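Local coordinates for protein putative L-alanine-DL-glutamate epimerase (Burkholderia xenovorans, PDB 3SN0) that probably acts as a racemase or epimerase of the mandelate racemase/muconate lactonizing enzyme family, binding magnesium and small dicarboxylates such as fumarate, at residues A[123-128]-A[341-346]; A[218-223]-A[244-249]. All coordinates share one frame; numbering follows the deposited sequence.

In the fold
Contacts 1 and 2 meet at one ligand, fumarate: H125 of contact 1 by a hydrogen bond and N221 of contact 2 by a weak one reach the same carboxylate. In contact 1 the loop after strand 118-123 meets strand 342-344; in contact 2, whose residues fall between those two segments in sequence, the ends of strands 215-219 and 243-245 lie side by side. The centres of contacts 1 and 2 are about 15 Å apart, and their nearest atoms about 6 Å, without touching. K163 gives a second link, with a salt bridge to E245 as modelled and a long, weak ion pair to E343, whose side chain is about 6 Å from the magnesium ion. Segments distant in sequence thus build one barrel site.

Contact 1: A[123-128]-A[341-346]; sequences WSHCPT and IMETDI. With FUM (fumaric acid), chain C.
H125 lines the fumarate pocket, backed by D345 in a histidine-carboxylate hydrogen bond, at the point where the loop after strand 118-123 meets strand 342-344. H125 ND1 donates to D345 OD1 over 2.6 Å, a nearly straight bond that uses the syn lone pair of the carboxylate. The acceptor lies in the plane of the imidazole, although ring and carboxylate planes are 65° apart. With chi1 at -54°, CG of H125 sits opposite its own carbonyl carbon, and NE2 is carried to the ligand, where it donates to fumarate O7 across 2.9 Å. W129 stacks on the ring.

Next to this pair, S124 OG donates to E343 OE2 at 2.6 Å, on the anti side of that carboxylate. The other oxygen, OE1, is held by the backbone N of N319. S124 N also bonds T344 O, at 2.8 Å, as part of the parallel pairing of W123 with T344. Further from the ligand, I346 CB stands 3.5 Å from the centroid of the five-membered ring of W123, over its face, in a CH-pi contact; C126 SG lies against the opposite face. W123 NE1 finds its main partner in D347.

D345 thus serves as a second-shell acceptor: it holds ND1 in the ring plane and, with W129 stacked on the imidazole, probably limits the rotation of H125 so that NE2 faces fumarate O7.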
loop_
_atom_site.group_PDB
_atom_site.type_symbol
_atom_site.label_atom_id
_atom_site.label_comp_id
_atom_site.label_asym_id
_atom_site.label_seq_id
_atom_site.Cartn_x
_atom_site.Cartn_y
_atom_site.Cartn_z
ATOM N N TRP A 123 1.648 -39.919 7.060
ATOM C CA TRP A 123 0.671 -40.666 7.844
ATOM C C TRP A 123 0.012 -39.654 8.775
ATOM O O TRP A 123 0.609 -39.187 9.759
ATOM C CB TRP A 123 1.372 -41.777 8.633
ATOM C CG TRP A 123 0.520 -42.590 9.565
ATOM C CD1 TRP A 123 -0.725 -42.292 10.034
ATOM C CD2 TRP A 123 0.892 -43.818 10.192
ATOM N NE1 TRP A 123 -1.165 -43.267 10.888
ATOM C CE2 TRP A 123 -0.187 -44.211 11.019
ATOM C CE3 TRP A 123 2.035 -44.626 10.137
ATOM C CZ2 TRP A 123 -0.163 -45.378 11.786
ATOM C CZ3 TRP A 123 2.052 -45.801 10.891
ATOM C CH2 TRP A 123 0.961 -46.163 11.703
ATOM N N SER A 124 -1.216 -39.319 8.433
ATOM C CA SER A 124 -1.960 -38.275 9.113
ATOM C C SER A 124 -2.642 -38.798 10.366
ATOM O O SER A 124 -2.787 -40.002 10.552
ATOM C CB SER A 124 -2.975 -37.678 8.140
ATOM O OG SER A 124 -3.451 -36.442 8.621
ATOM N N HIS A 125 -3.106 -37.884 11.213
ATOM C CA HIS A 125 -3.805 -38.256 12.448
ATOM C C HIS A 125 -3.049 -39.348 13.201
ATOM O O HIS A 125 -3.604 -40.371 13.573
ATOM C CB HIS A 125 -5.244 -38.651 12.129
ATOM C CG HIS A 125 -5.969 -37.583 11.363
ATOM N ND1 HIS A 125 -6.121 -37.626 9.993
ATOM C CD2 HIS A 125 -6.494 -36.403 11.764
ATOM C CE1 HIS A 125 -6.732 -36.523 9.589
ATOM N NE2 HIS A 125 -6.975 -35.767 10.645
ATOM N N CYS A 126 -1.766 -39.070 13.409
ATOM C CA CYS A 126 -0.806 -40.007 13.949
ATOM C C CYS A 126 -0.052 -39.341 15.094
ATOM O O CYS A 126 0.886 -38.547 14.851
ATOM C CB CYS A 126 0.170 -40.412 12.856
ATOM S SG CYS A 126 1.440 -41.595 13.400
ATOM N N PRO A 127 -0.422 -39.654 16.341
ATOM C CA PRO A 127 -1.320 -40.715 16.823
ATOM C C PRO A 127 -2.759 -40.272 17.127
ATOM O O PRO A 127 -3.475 -40.960 17.852
ATOM C CB PRO A 127 -0.625 -41.169 18.111
ATOM C CG PRO A 127 0.054 -39.911 18.618
ATOM C CD PRO A 127 0.230 -38.966 17.466
ATOM N N THR A 128 -3.198 -39.172 16.523
ATOM C CA THR A 128 -4.515 -38.586 16.787
ATOM C C THR A 128 -5.687 -39.593 16.735
ATOM O O THR A 128 -6.508 -39.618 17.632
ATOM C CB THR A 128 -4.758 -37.452 15.808
ATOM O OG1 THR A 128 -3.624 -36.569 15.847
ATOM C CG2 THR A 128 -6.049 -36.704 16.117
ATOM N N ILE A 341 3.321 -32.771 -1.038
ATOM C CA ILE A 341 3.216 -34.058 -0.353
ATOM C C ILE A 341 1.722 -34.430 -0.392
ATOM O O ILE A 341 0.876 -33.558 -0.689
ATOM C CB ILE A 341 3.737 -33.980 1.098
ATOM C CG1 ILE A 341 3.916 -35.374 1.699
ATOM C CG2 ILE A 341 2.805 -33.172 1.990
ATOM C CD1 ILE A 341 4.847 -35.380 2.922
HETATM N N MSE A 342 1.383 -35.694 -0.128
HETATM C CA MSE A 342 -0.024 -36.087 0.009
HETATM C C MSE A 342 -0.327 -36.667 1.378
HETATM O O MSE A 342 0.403 -37.504 1.902
HETATM C CB MSE A 342 -0.488 -37.075 -1.068
HETATM C CG MSE A 342 -2.025 -37.517 -0.902
HETATM SE SE MSE A 342 -2.420 -38.395 -2.509
HETATM C CE MSE A 342 -3.863 -39.580 -1.801
ATOM N N GLU A 343 -1.395 -36.164 1.974
ATOM C CA GLU A 343 -1.908 -36.664 3.234
ATOM C C GLU A 343 -2.592 -37.992 3.016
ATOM O O GLU A 343 -3.261 -38.201 2.001
ATOM C CB GLU A 343 -2.947 -35.680 3.768
ATOM C CG GLU A 343 -3.540 -36.090 5.092
ATOM C CD GLU A 343 -4.624 -35.169 5.594
ATOM O OE1 GLU A 343 -5.154 -34.340 4.824
ATOM O OE2 GLU A 343 -4.946 -35.286 6.784
ATOM N N THR A 344 -2.453 -38.889 3.975
ATOM C CA THR A 344 -3.323 -40.038 3.992
ATOM C C THR A 344 -3.397 -40.594 5.405
ATOM O O THR A 344 -2.450 -40.453 6.167
ATOM C CB THR A 344 -2.849 -41.127 2.998
ATOM O OG1 THR A 344 -3.939 -41.997 2.701
ATOM C CG2 THR A 344 -1.698 -41.932 3.588
ATOM N N ASP A 345 -4.534 -41.205 5.739
ATOM C CA ASP A 345 -4.675 -41.928 7.014
ATOM C C ASP A 345 -4.245 -43.386 6.796
ATOM O O ASP A 345 -4.765 -44.088 5.927
ATOM C CB ASP A 345 -6.105 -41.889 7.527
ATOM C CG ASP A 345 -6.506 -40.521 8.087
ATOM O OD1 ASP A 345 -5.636 -39.758 8.569
ATOM O OD2 ASP A 345 -7.717 -40.221 8.032
ATOM N N ILE A 346 -3.301 -43.845 7.602
ATOM C CA ILE A 346 -2.843 -45.211 7.524
ATOM C C ILE A 346 -3.635 -46.085 8.508
ATOM O O ILE A 346 -3.750 -47.280 8.310
ATOM C CB ILE A 346 -1.309 -45.261 7.768
ATOM C CG1 ILE A 346 -0.590 -44.563 6.619
ATOM C CG2 ILE A 346 -0.806 -46.682 7.962
ATOM C CD1 ILE A 346 -0.919 -45.133 5.217
HETATM O OXT FUM C . -9.673 -31.920 15.788
HETATM C C FUM C . -10.314 -32.348 14.792
HETATM O O FUM C . -11.548 -32.570 14.872
HETATM C C4 FUM C . -9.642 -32.649 13.505
HETATM C C5 FUM C . -8.334 -32.449 13.318
HETATM C C6 FUM C . -7.695 -32.748 12.011
HETATM O O7 FUM C . -8.383 -33.302 11.110
HETATM O O8 FUM C . -6.480 -32.434 11.837
HETATM O O HOH W 1 -4.237 -42.469 10.293
#

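Contact 2: A[218-223]-A[244-249]; sequences LDLNFN and VEIDSY. With MG (magnesium ion), chain B; FUM (fumaric acid), chain C.
The phenyl ring of F222 takes D247 CB squarely on one face, the carbon 3.4 Å from the ring centroid in a CH-pi contact. F222 CE1 in turn lies over a face of the Y249 ring, 3.7 Å from CE2 and offset toward the rim, the two planes inclined at 46°. Y249 OH bonds R77 O of a neighbouring subunit, so this aromatic pair lies against the assembly interface.

The carboxylates of D219 and E245 converge on magnesium: D219 OD2 binds it at 2.2 Å, and E245 binds through OE1. E269 and three waters complete the site. In the modelled one of its two conformers, E245 OE2 forms a salt bridge with K163, probably easing the crowding of negative charge. D219 OD1 accepts from N221 N in an Asx turn, and a metal-bound water donates to both D219 OD1 and D247 OD2. N221 ND2 reaches fumarate O8 by a weak bond of 3.3 Å, while N165 ND2, itself bonded to fumarate, holds N221 OD1.

Along the strands that lead into the site, E245 N bonds L218 O and L220 N bonds E245 O, both at 2.8 Å. Adjacent parallel strands of a beta-alpha-beta unit, each delivering an acidic metal ligand from its C-terminal end, are characteristic of the enolase-superfamily barrel.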
loop_
_atom_site.group_PDB
_atom_site.type_symbol
_atom_site.label_atom_id
_atom_site.label_comp_id
_atom_site.label_asym_id
_atom_site.label_seq_id
_atom_site.Cartn_x
_atom_site.Cartn_y
_atom_site.Cartn_z
ATOM N N LEU A 218 2.792 -30.685 12.559
ATOM C CA LEU A 218 1.930 -30.316 13.699
ATOM C C LEU A 218 0.727 -29.539 13.185
ATOM O O LEU A 218 0.892 -28.486 12.589
ATOM C CB LEU A 218 2.688 -29.458 14.699
ATOM C CG LEU A 218 1.914 -28.913 15.906
ATOM C CD1 LEU A 218 1.262 -30.058 16.723
ATOM C CD2 LEU A 218 2.812 -28.028 16.771
ATOM N N ASP A 219 -0.474 -30.059 13.409
ATOM C CA ASP A 219 -1.690 -29.385 12.993
ATOM C C ASP A 219 -2.362 -28.761 14.215
ATOM O O ASP A 219 -2.761 -29.462 15.136
ATOM C CB ASP A 219 -2.631 -30.365 12.292
ATOM C CG ASP A 219 -3.672 -29.682 11.435
ATOM O OD1 ASP A 219 -4.015 -28.514 11.719
ATOM O OD2 ASP A 219 -4.166 -30.339 10.478
ATOM N N LEU A 220 -2.518 -27.449 14.178
ATOM C CA LEU A 220 -3.159 -26.693 15.246
ATOM C C LEU A 220 -4.612 -26.324 14.902
ATOM O O LEU A 220 -5.312 -25.744 15.729
ATOM C CB LEU A 220 -2.341 -25.437 15.538
ATOM C CG LEU A 220 -0.865 -25.644 15.916
ATOM C CD1 LEU A 220 -0.168 -24.294 16.074
ATOM C CD2 LEU A 220 -0.722 -26.485 17.172
ATOM N N ASN A 221 -5.060 -26.703 13.707
ATOM C CA ASN A 221 -6.402 -26.397 13.225
ATOM C C ASN A 221 -6.811 -24.932 13.540
ATOM O O ASN A 221 -6.028 -24.005 13.282
ATOM C CB ASN A 221 -7.406 -27.444 13.744
ATOM C CG ASN A 221 -7.012 -28.855 13.379
ATOM O OD1 ASN A 221 -6.346 -29.544 14.155
ATOM N ND2 ASN A 221 -7.405 -29.296 12.187
ATOM N N PHE A 222 -8.007 -24.726 14.088
ATOM C CA PHE A 222 -8.512 -23.408 14.431
ATOM C C PHE A 222 -8.401 -23.202 15.957
ATOM O O PHE A 222 -9.193 -22.483 16.544
ATOM C CB PHE A 222 -10.002 -23.280 14.047
ATOM C CG PHE A 222 -10.306 -23.256 12.573
ATOM C CD1 PHE A 222 -10.419 -22.038 11.890
ATOM C CD2 PHE A 222 -10.586 -24.437 11.888
ATOM C CE1 PHE A 222 -10.749 -21.996 10.546
ATOM C CE2 PHE A 222 -10.943 -24.413 10.537
ATOM C CZ PHE A 222 -11.041 -23.190 9.864
ATOM N N ASN A 223 -7.462 -23.875 16.623
ATOM C CA ASN A 223 -7.476 -23.926 18.102
ATOM C C ASN A 223 -6.845 -22.765 18.873
ATOM O O ASN A 223 -6.668 -22.851 20.095
ATOM C CB ASN A 223 -6.857 -25.264 18.553
ATOM C CG ASN A 223 -7.744 -26.433 18.217
ATOM O OD1 ASN A 223 -8.964 -26.364 18.392
ATOM N ND2 ASN A 223 -7.150 -27.511 17.710
ATOM N N VAL A 244 3.918 -26.394 10.399
ATOM C CA VAL A 244 2.885 -26.133 11.388
ATOM C C VAL A 244 1.663 -25.638 10.639
ATOM O O VAL A 244 1.732 -24.658 9.899
ATOM C CB VAL A 244 3.315 -25.137 12.454
ATOM C CG1 VAL A 244 2.163 -24.922 13.466
ATOM C CG2 VAL A 244 4.558 -25.643 13.190
ATOM N N GLU A 245 0.562 -26.360 10.821
ATOM C CA GLU A 245 -0.669 -26.142 10.077
ATOM C C GLU A 245 -1.620 -25.314 10.937
ATOM O O GLU A 245 -1.919 -25.694 12.068
ATOM C CB GLU A 245 -1.281 -27.504 9.735
ATOM C CG GLU A 245 -2.289 -27.519 8.602
ATOM C CD GLU A 245 -2.658 -28.934 8.172
ATOM O OE1 GLU A 245 -3.823 -29.120 7.774
ATOM O OE2 GLU A 245 -1.809 -29.861 8.235
ATOM N N ILE A 246 -2.109 -24.204 10.380
ATOM C CA ILE A 246 -2.944 -23.231 11.123
ATOM C C ILE A 246 -4.069 -22.790 10.191
ATOM O O ILE A 246 -3.819 -22.204 9.127
ATOM C CB ILE A 246 -2.122 -21.981 11.509
ATOM C CG1 ILE A 246 -1.004 -22.358 12.481
ATOM C CG2 ILE A 246 -3.031 -20.887 12.162
ATOM C CD1 ILE A 246 0.012 -21.232 12.729
ATOM N N ASP A 247 -5.304 -23.099 10.563
ATOM C CA ASP A 247 -6.458 -22.597 9.841
ATOM C C ASP A 247 -6.875 -21.253 10.390
ATOM O O ASP A 247 -6.969 -21.057 11.615
ATOM C CB ASP A 247 -7.597 -23.595 9.916
ATOM C CG ASP A 247 -7.254 -24.880 9.251
ATOM O OD1 ASP A 247 -6.986 -24.843 8.017
ATOM O OD2 ASP A 247 -7.226 -25.916 9.966
ATOM N N SER A 248 -7.152 -20.326 9.478
ATOM C CA SER A 248 -7.509 -18.959 9.841
ATOM C C SER A 248 -8.373 -18.337 8.768
ATOM O O SER A 248 -8.149 -18.548 7.570
ATOM C CB SER A 248 -6.242 -18.114 10.002
ATOM O OG SER A 248 -6.593 -16.800 10.433
ATOM N N TYR A 249 -9.355 -17.560 9.199
ATOM C CA TYR A 249 -10.103 -16.727 8.288
ATOM C C TYR A 249 -9.618 -15.273 8.280
ATOM O O TYR A 249 -10.320 -14.380 7.795
ATOM C CB TYR A 249 -11.586 -16.831 8.567
ATOM C CG TYR A 249 -12.166 -18.209 8.294
ATOM C CD1 TYR A 249 -11.888 -18.883 7.099
ATOM C CD2 TYR A 249 -12.981 -18.848 9.221
ATOM C CE1 TYR A 249 -12.447 -20.142 6.838
ATOM C CE2 TYR A 249 -13.528 -20.104 8.958
ATOM C CZ TYR A 249 -13.254 -20.740 7.760
ATOM O OH TYR A 249 -13.798 -21.986 7.487
HETATM MG MG MG B . -5.363 -29.640 8.785
HETATM O OXT FUM C . -9.673 -31.920 15.788
HETATM C C FUM C . -10.314 -32.348 14.792
HETATM O O FUM C . -11.548 -32.570 14.872
HETATM C C4 FUM C . -9.642 -32.649 13.505
HETATM C C5 FUM C . -8.334 -32.449 13.318
HETATM C C6 FUM C . -7.695 -32.748 12.011
HETATM O O7 FUM C . -8.383 -33.302 11.110
HETATM O O8 FUM C . -6.480 -32.434 11.837
HETATM O O HOH W 2 -5.612 -27.916 9.751
HETATM O O HOH W 3 -9.120 -27.683 10.395
HETATM O O HOH W 4 -6.890 -30.669 9.566
HETATM O O HOH W 5 -4.898 -31.488 7.705
#